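Local coordinates for uncharacterized protein (Bacteroides vulgatus, PDB 4Q88), which probably acts as a glycoside hydrolase of family 88, although its substrate and precise activity have not been established, at residues Phe240-Lys245 with Leu290-Tyr296; Ile318-Val324 with Phe342-Phe347. All blocks are in the same frame, centred on the assembly; numbering follows the deposited sequence.

Interaction 1 (Phe240-Lys245 with Leu290-Tyr296); sequences FQTMAK and LLNADIY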
loop_
_atom_site.group_PDB
_atom_site.type_symbol
_atom_site.label_atom_id
_atom_site.label_comp_id
_atom_site.label_asym_id
_atom_site.label_seq_id
_atom_site.Cartn_x
_atom_site.Cartn_y
_atom_site.Cartn_z
ATOM N N PHE A 240 -0.710 14.633 1.568
ATOM C CA PHE A 240 -1.850 13.767 1.893
ATOM C C PHE A 240 -3.199 14.475 1.758
ATOM O O PHE A 240 -4.152 13.930 1.193
ATOM C CB PHE A 240 -1.649 13.231 3.310
ATOM C CG PHE A 240 -2.742 12.340 3.781
ATOM C CD1 PHE A 240 -2.847 11.030 3.316
ATOM C CD2 PHE A 240 -3.585 12.762 4.778
ATOM C CE1 PHE A 240 -3.823 10.162 3.803
ATOM C CE2 PHE A 240 -4.585 11.899 5.254
ATOM C CZ PHE A 240 -4.701 10.611 4.755
ATOM N N GLN A 241 -3.300 15.679 2.306
ATOM C CA GLN A 241 -4.539 16.429 2.239
ATOM C C GLN A 241 -4.915 16.819 0.807
ATOM O O GLN A 241 -6.099 16.791 0.441
ATOM C CB GLN A 241 -4.464 17.656 3.121
ATOM C CG GLN A 241 -4.448 17.279 4.594
ATOM C CD GLN A 241 -4.158 18.481 5.484
ATOM O OE1 GLN A 241 -3.427 19.449 5.074
ATOM N NE2 GLN A 241 -4.651 18.420 6.717
ATOM N N THR A 242 -3.918 17.216 0.019
ATOM C CA THR A 242 -4.183 17.549 -1.398
ATOM C C THR A 242 -4.602 16.358 -2.207
ATOM O O THR A 242 -5.532 16.437 -3.022
ATOM C CB THR A 242 -2.926 18.139 -1.998
ATOM O OG1 THR A 242 -2.529 19.296 -1.249
ATOM C CG2 THR A 242 -3.143 18.520 -3.436
HETATM N N MSE A 243 -3.936 15.206 -2.009
HETATM C CA MSE A 243 -4.358 14.011 -2.693
HETATM C C MSE A 243 -5.748 13.610 -2.291
HETATM O O MSE A 243 -6.551 13.182 -3.114
HETATM C CB MSE A 243 -3.431 12.800 -2.404
HETATM C CG MSE A 243 -2.015 12.993 -2.900
HETATM SE SE MSE A 243 -1.076 11.268 -2.736
HETATM C CE MSE A 243 -2.044 10.252 -4.126
ATOM N N ALA A 244 -6.088 13.776 -1.016
ATOM C CA ALA A 244 -7.429 13.415 -0.556
ATOM C C ALA A 244 -8.509 14.168 -1.343
ATOM O O ALA A 244 -9.530 13.579 -1.771
ATOM C CB ALA A 244 -7.598 13.710 0.954
ATOM N N LYS A 245 -8.278 15.443 -1.534
ATOM C CA LYS A 245 -9.217 16.263 -2.246
ATOM C C LYS A 245 -9.301 15.800 -3.760
ATOM O O LYS A 245 -10.427 15.699 -4.338
ATOM C CB LYS A 245 -8.809 17.706 -2.157
ATOM C CG LYS A 245 -9.855 18.635 -2.720
ATOM C CD LYS A 245 -9.613 20.083 -2.334
ATOM C CE LYS A 245 -10.776 20.940 -2.825
ATOM N NZ LYS A 245 -10.466 22.392 -2.667
ATOM N N LEU A 290 -6.711 14.764 10.283
ATOM C CA LEU A 290 -6.062 15.433 9.168
ATOM C C LEU A 290 -7.003 15.691 7.998
ATOM O O LEU A 290 -6.698 16.521 7.119
ATOM C CB LEU A 290 -4.858 14.582 8.707
ATOM C CG LEU A 290 -3.689 14.504 9.673
ATOM C CD1 LEU A 290 -2.584 13.753 8.945
ATOM C CD2 LEU A 290 -3.184 15.887 10.108
ATOM N N LEU A 291 -8.178 15.040 8.018
ATOM C CA LEU A 291 -9.221 15.265 7.043
ATOM C C LEU A 291 -10.538 15.546 7.721
ATOM O O LEU A 291 -10.925 14.836 8.684
ATOM C CB LEU A 291 -9.385 14.020 6.167
ATOM C CG LEU A 291 -8.180 13.519 5.426
ATOM C CD1 LEU A 291 -8.555 12.244 4.690
ATOM C CD2 LEU A 291 -7.680 14.578 4.437
ATOM N N ASN A 292 -11.218 16.575 7.239
ATOM C CA ASN A 292 -12.475 17.002 7.798
ATOM C C ASN A 292 -13.542 15.899 7.700
ATOM O O ASN A 292 -13.850 15.399 6.601
ATOM C CB ASN A 292 -12.968 18.294 7.117
ATOM C CG ASN A 292 -14.288 18.763 7.669
ATOM O OD1 ASN A 292 -15.348 18.262 7.311
ATOM N ND2 ASN A 292 -14.227 19.722 8.597
ATOM N N ALA A 293 -14.094 15.511 8.846
ATOM C CA ALA A 293 -15.073 14.406 8.875
ATOM C C ALA A 293 -16.339 14.653 8.063
ATOM O O ALA A 293 -16.878 13.736 7.471
ATOM C CB ALA A 293 -15.439 14.041 10.336
ATOM N N ASP A 294 -16.872 15.874 8.069
ATOM C CA ASP A 294 -18.096 16.147 7.369
ATOM C C ASP A 294 -17.874 16.098 5.843
ATOM O O ASP A 294 -18.710 15.588 5.118
ATOM C CB ASP A 294 -18.641 17.512 7.789
ATOM C CG ASP A 294 -19.104 17.529 9.247
ATOM O OD1 ASP A 294 -19.601 16.487 9.751
ATOM O OD2 ASP A 294 -18.962 18.591 9.879
ATOM N N ILE A 295 -16.738 16.597 5.382
ATOM C CA ILE A 295 -16.431 16.590 3.954
ATOM C C ILE A 295 -16.165 15.165 3.455
ATOM O O ILE A 295 -16.700 14.750 2.435
ATOM C CB ILE A 295 -15.218 17.492 3.653
ATOM C CG1 ILE A 295 -15.630 18.945 3.856
ATOM C CG2 ILE A 295 -14.700 17.229 2.226
ATOM C CD1 ILE A 295 -14.463 19.909 3.818
ATOM N N TYR A 296 -15.367 14.416 4.181
ATOM C CA TYR A 296 -14.916 13.111 3.686
ATOM C C TYR A 296 -15.749 11.934 4.130
ATOM O O TYR A 296 -15.591 10.872 3.566
ATOM C CB TYR A 296 -13.448 12.874 3.972
ATOM C CG TYR A 296 -12.599 13.831 3.171
ATOM C CD1 TYR A 296 -12.385 13.620 1.815
ATOM C CD2 TYR A 296 -12.080 14.963 3.737
ATOM C CE1 TYR A 296 -11.675 14.533 1.050
ATOM C CE2 TYR A 296 -11.338 15.864 2.995
ATOM C CZ TYR A 296 -11.157 15.636 1.627
ATOM O OH TYR A 296 -10.417 16.518 0.921
HETATM O O HOH W 1 -8.226 17.568 2.119
#
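A loop that crosses one helix before starting another can be held by apolar side chains on the helix and by a side chain bonded to the loop backbone; the approach of Leu290-Tyr296 to Phe240-Lys245 is a worked example. Leu291 does most of the pressing here. Its CD2 lies 3.6 Å from Ala244 CB, the small alanine leaving room for the isobutyl group, while its CG sits 3.9 Å from Phe240 CE2, so that the leucine spans one turn of the helix. Leu290, just before it, adds its CB at 4.4 Å from Phe240 CE2. Its carbonyl O accepts a hydrogen bond from Gln241 NE2 (2.8 Å), which fixes the loop backbone against the partly exposed flank of the helix. The setting is the (α/α)6 barrel of the six-hairpin glycosidases: 240-245 belongs to helix 233-249 and 290-296 leads into helix 293-311, two outer helices that flank the inner helix 272-287, which Ala244 touches through Phe282. Asn292 is the N-cap of the new helix, its OD1 accepting from Ile295 N (2.9 Å). One turn later, Tyr296 turns back to the older helix. Its CZ packs 4.1 Å from Ala244 CB, and its OH, 3.4 Å from Lys245 CA, hydrogen-bonds to a water (2.7 Å from Tyr296 OH) that donates to the carbonyl Gln241 O at 2.8 Å.

Interaction 2 (Ile318-Val324 with Phe342-Phe347); sequences IGYIQPV and FGIGAF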
loop_
_atom_site.group_PDB
_atom_site.type_symbol
_atom_site.label_atom_id
_atom_site.label_comp_id
_atom_site.label_asym_id
_atom_site.label_seq_id
_atom_site.Cartn_x
_atom_site.Cartn_y
_atom_site.Cartn_z
ATOM N N ILE A 318 -12.393 -11.659 -2.067
ATOM C CA ILE A 318 -12.515 -10.259 -2.441
ATOM C C ILE A 318 -12.315 -10.201 -3.974
ATOM O O ILE A 318 -11.262 -10.602 -4.485
ATOM C CB ILE A 318 -11.430 -9.395 -1.795
ATOM C CG1 ILE A 318 -11.467 -9.546 -0.267
ATOM C CG2 ILE A 318 -11.636 -7.925 -2.147
ATOM C CD1 ILE A 318 -12.820 -9.213 0.358
ATOM N N GLY A 319 -13.320 -9.718 -4.667
ATOM C CA GLY A 319 -13.323 -9.735 -6.135
ATOM C C GLY A 319 -13.037 -8.364 -6.765
ATOM O O GLY A 319 -12.795 -7.368 -6.068
ATOM N N TYR A 320 -13.069 -8.350 -8.096
ATOM C CA TYR A 320 -12.815 -7.149 -8.890
ATOM C C TYR A 320 -11.434 -6.533 -8.645
ATOM O O TYR A 320 -11.260 -5.345 -8.841
ATOM C CB TYR A 320 -13.894 -6.069 -8.713
ATOM C CG TYR A 320 -15.299 -6.475 -9.069
ATOM C CD1 TYR A 320 -15.772 -6.357 -10.369
ATOM C CD2 TYR A 320 -16.156 -7.018 -8.115
ATOM C CE1 TYR A 320 -17.081 -6.726 -10.697
ATOM C CE2 TYR A 320 -17.461 -7.389 -8.429
ATOM C CZ TYR A 320 -17.923 -7.240 -9.719
ATOM O OH TYR A 320 -19.244 -7.622 -9.983
ATOM N N ILE A 321 -10.453 -7.368 -8.333
ATOM C CA ILE A 321 -9.068 -6.894 -8.194
ATOM C C ILE A 321 -8.358 -6.934 -9.537
ATOM O O ILE A 321 -8.164 -8.010 -10.155
ATOM C CB ILE A 321 -8.312 -7.677 -7.108
ATOM C CG1 ILE A 321 -8.981 -7.456 -5.751
ATOM C CG2 ILE A 321 -6.819 -7.220 -7.072
ATOM C CD1 ILE A 321 -8.624 -8.489 -4.714
ATOM N N GLN A 322 -7.911 -5.766 -10.013
ATOM C CA GLN A 322 -7.202 -5.673 -11.303
ATOM C C GLN A 322 -5.950 -6.572 -11.192
ATOM O O GLN A 322 -5.209 -6.482 -10.220
ATOM C CB GLN A 322 -6.732 -4.247 -11.572
ATOM C CG GLN A 322 -5.908 -4.127 -12.855
ATOM C CD GLN A 322 -5.499 -2.700 -13.172
ATOM O OE1 GLN A 322 -5.604 -1.795 -12.354
ATOM N NE2 GLN A 322 -5.045 -2.490 -14.388
ATOM N N PRO A 323 -5.689 -7.398 -12.190
ATOM C CA PRO A 323 -4.528 -8.317 -12.112
ATOM C C PRO A 323 -3.204 -7.576 -12.299
ATOM O O PRO A 323 -3.187 -6.385 -12.646
ATOM C CB PRO A 323 -4.742 -9.267 -13.290
ATOM C CG PRO A 323 -5.763 -8.628 -14.128
ATOM C CD PRO A 323 -6.634 -7.810 -13.237
ATOM N N VAL A 324 -2.114 -8.294 -12.074
ATOM C CA VAL A 324 -0.787 -7.746 -12.195
ATOM C C VAL A 324 -0.249 -7.946 -13.626
ATOM O O VAL A 324 -0.278 -9.039 -14.145
ATOM C CB VAL A 324 0.177 -8.463 -11.235
ATOM C CG1 VAL A 324 1.574 -7.875 -11.334
ATOM C CG2 VAL A 324 -0.350 -8.339 -9.809
ATOM N N PHE A 342 -2.625 -9.452 -2.545
ATOM C CA PHE A 342 -2.347 -8.072 -2.239
ATOM C C PHE A 342 -3.605 -7.229 -2.093
ATOM O O PHE A 342 -3.625 -6.271 -1.325
ATOM C CB PHE A 342 -1.378 -7.460 -3.265
ATOM C CG PHE A 342 -1.964 -7.318 -4.639
ATOM C CD1 PHE A 342 -2.681 -6.176 -4.989
ATOM C CD2 PHE A 342 -1.778 -8.299 -5.575
ATOM C CE1 PHE A 342 -3.270 -6.066 -6.259
ATOM C CE2 PHE A 342 -2.361 -8.195 -6.839
ATOM C CZ PHE A 342 -3.094 -7.081 -7.175
ATOM N N GLY A 343 -4.649 -7.609 -2.824
ATOM C CA GLY A 343 -5.959 -6.985 -2.795
ATOM C C GLY A 343 -6.735 -7.312 -1.546
ATOM O O GLY A 343 -7.412 -6.479 -0.996
ATOM N N ILE A 344 -6.572 -8.529 -1.063
ATOM C CA ILE A 344 -7.101 -8.924 0.241
ATOM C C ILE A 344 -6.391 -8.122 1.313
ATOM O O ILE A 344 -7.027 -7.592 2.198
ATOM C CB ILE A 344 -6.913 -10.409 0.482
ATOM C CG1 ILE A 344 -7.805 -11.173 -0.515
ATOM C CG2 ILE A 344 -7.209 -10.768 1.947
ATOM C CD1 ILE A 344 -7.602 -12.662 -0.557
ATOM N N GLY A 345 -5.090 -7.943 1.154
ATOM C CA GLY A 345 -4.355 -7.066 2.074
ATOM C C GLY A 345 -4.927 -5.639 2.156
ATOM O O GLY A 345 -5.185 -5.094 3.263
ATOM N N ALA A 346 -5.097 -5.039 0.985
ATOM C CA ALA A 346 -5.708 -3.711 0.900
ATOM C C ALA A 346 -7.114 -3.628 1.501
ATOM O O ALA A 346 -7.410 -2.703 2.291
ATOM C CB ALA A 346 -5.711 -3.238 -0.535
ATOM N N PHE A 347 -7.961 -4.623 1.193
ATOM C CA PHE A 347 -9.277 -4.739 1.795
ATOM C C PHE A 347 -9.226 -4.770 3.337
ATOM O O PHE A 347 -9.919 -4.015 3.988
ATOM C CB PHE A 347 -10.010 -5.949 1.258
ATOM C CG PHE A 347 -11.413 -6.113 1.806
ATOM C CD1 PHE A 347 -11.624 -6.707 3.041
ATOM C CD2 PHE A 347 -12.505 -5.639 1.105
ATOM C CE1 PHE A 347 -12.935 -6.842 3.553
ATOM C CE2 PHE A 347 -13.793 -5.785 1.597
ATOM C CZ PHE A 347 -13.993 -6.361 2.807
#
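Rotamers decide which surfaces a coil and a helix offer each other, and Ile318 is a clear case. With both chi angles near -60° (m, m), it directs CG1 to within 4.0 Å of Ile344 CG1 and sets CD1 over the face of the Phe347 ring, 3.6 Å from its centroid and only 7° off the normal, a CH-pi contact. Phe347, in the t rotamer, presents that face from one turn along the helix. Ile321 instead takes m, t, an extended form whose CD1 reaches 3.6 Å from Gly343 CA. A beta carbon on Gly343 would lie 2.3 Å from Ile321 CD1, so the glycine is what lets the isoleucine come so close. Phe342 has chi1 at 68° (p), a well normally avoided within helices but tolerated in the first turn, where this residue sits. Its ring thereby swings to the coil: CZ meets Ile321 CG2 at 3.7 Å, CE2 meets Val324 CG2 at 3.6 Å, and the ring edge faces Gln322 O, whose hydrogen-bond donor is Arg210. The coil belongs to the long connection between helices 293-311 and 341-358. By packing on the inner helix 341-358 that follows it, with Ile318 and Ile344 both touching Val23 of helix 13-30, it sits where first and last helices meet to close the (α/α)6 barrel.

Overall arrangement
The two contacts lie at different depths of one helical barrel, their centres about 24 Å apart and their nearest atoms about 13 Å apart. Interaction 1 is partly buried, about 18 Å from the chain centre, and joins outer helix 233-249 to the loop and first turn that begin outer helix 293-311; interaction 2 is buried, about 11 Å from that centre, and packs a coil on an inner helix. Chemistry follows place: near the surface, a side-chain amide and a water supplement the apolar contacts, whereas the deeper pairing rests on van der Waals and CH-pi contacts among aliphatic and aromatic groups. They share no segment, yet helix 293-311 connects them, beginning within interaction 1 and touching Phe347 of interaction 2 through Leu307.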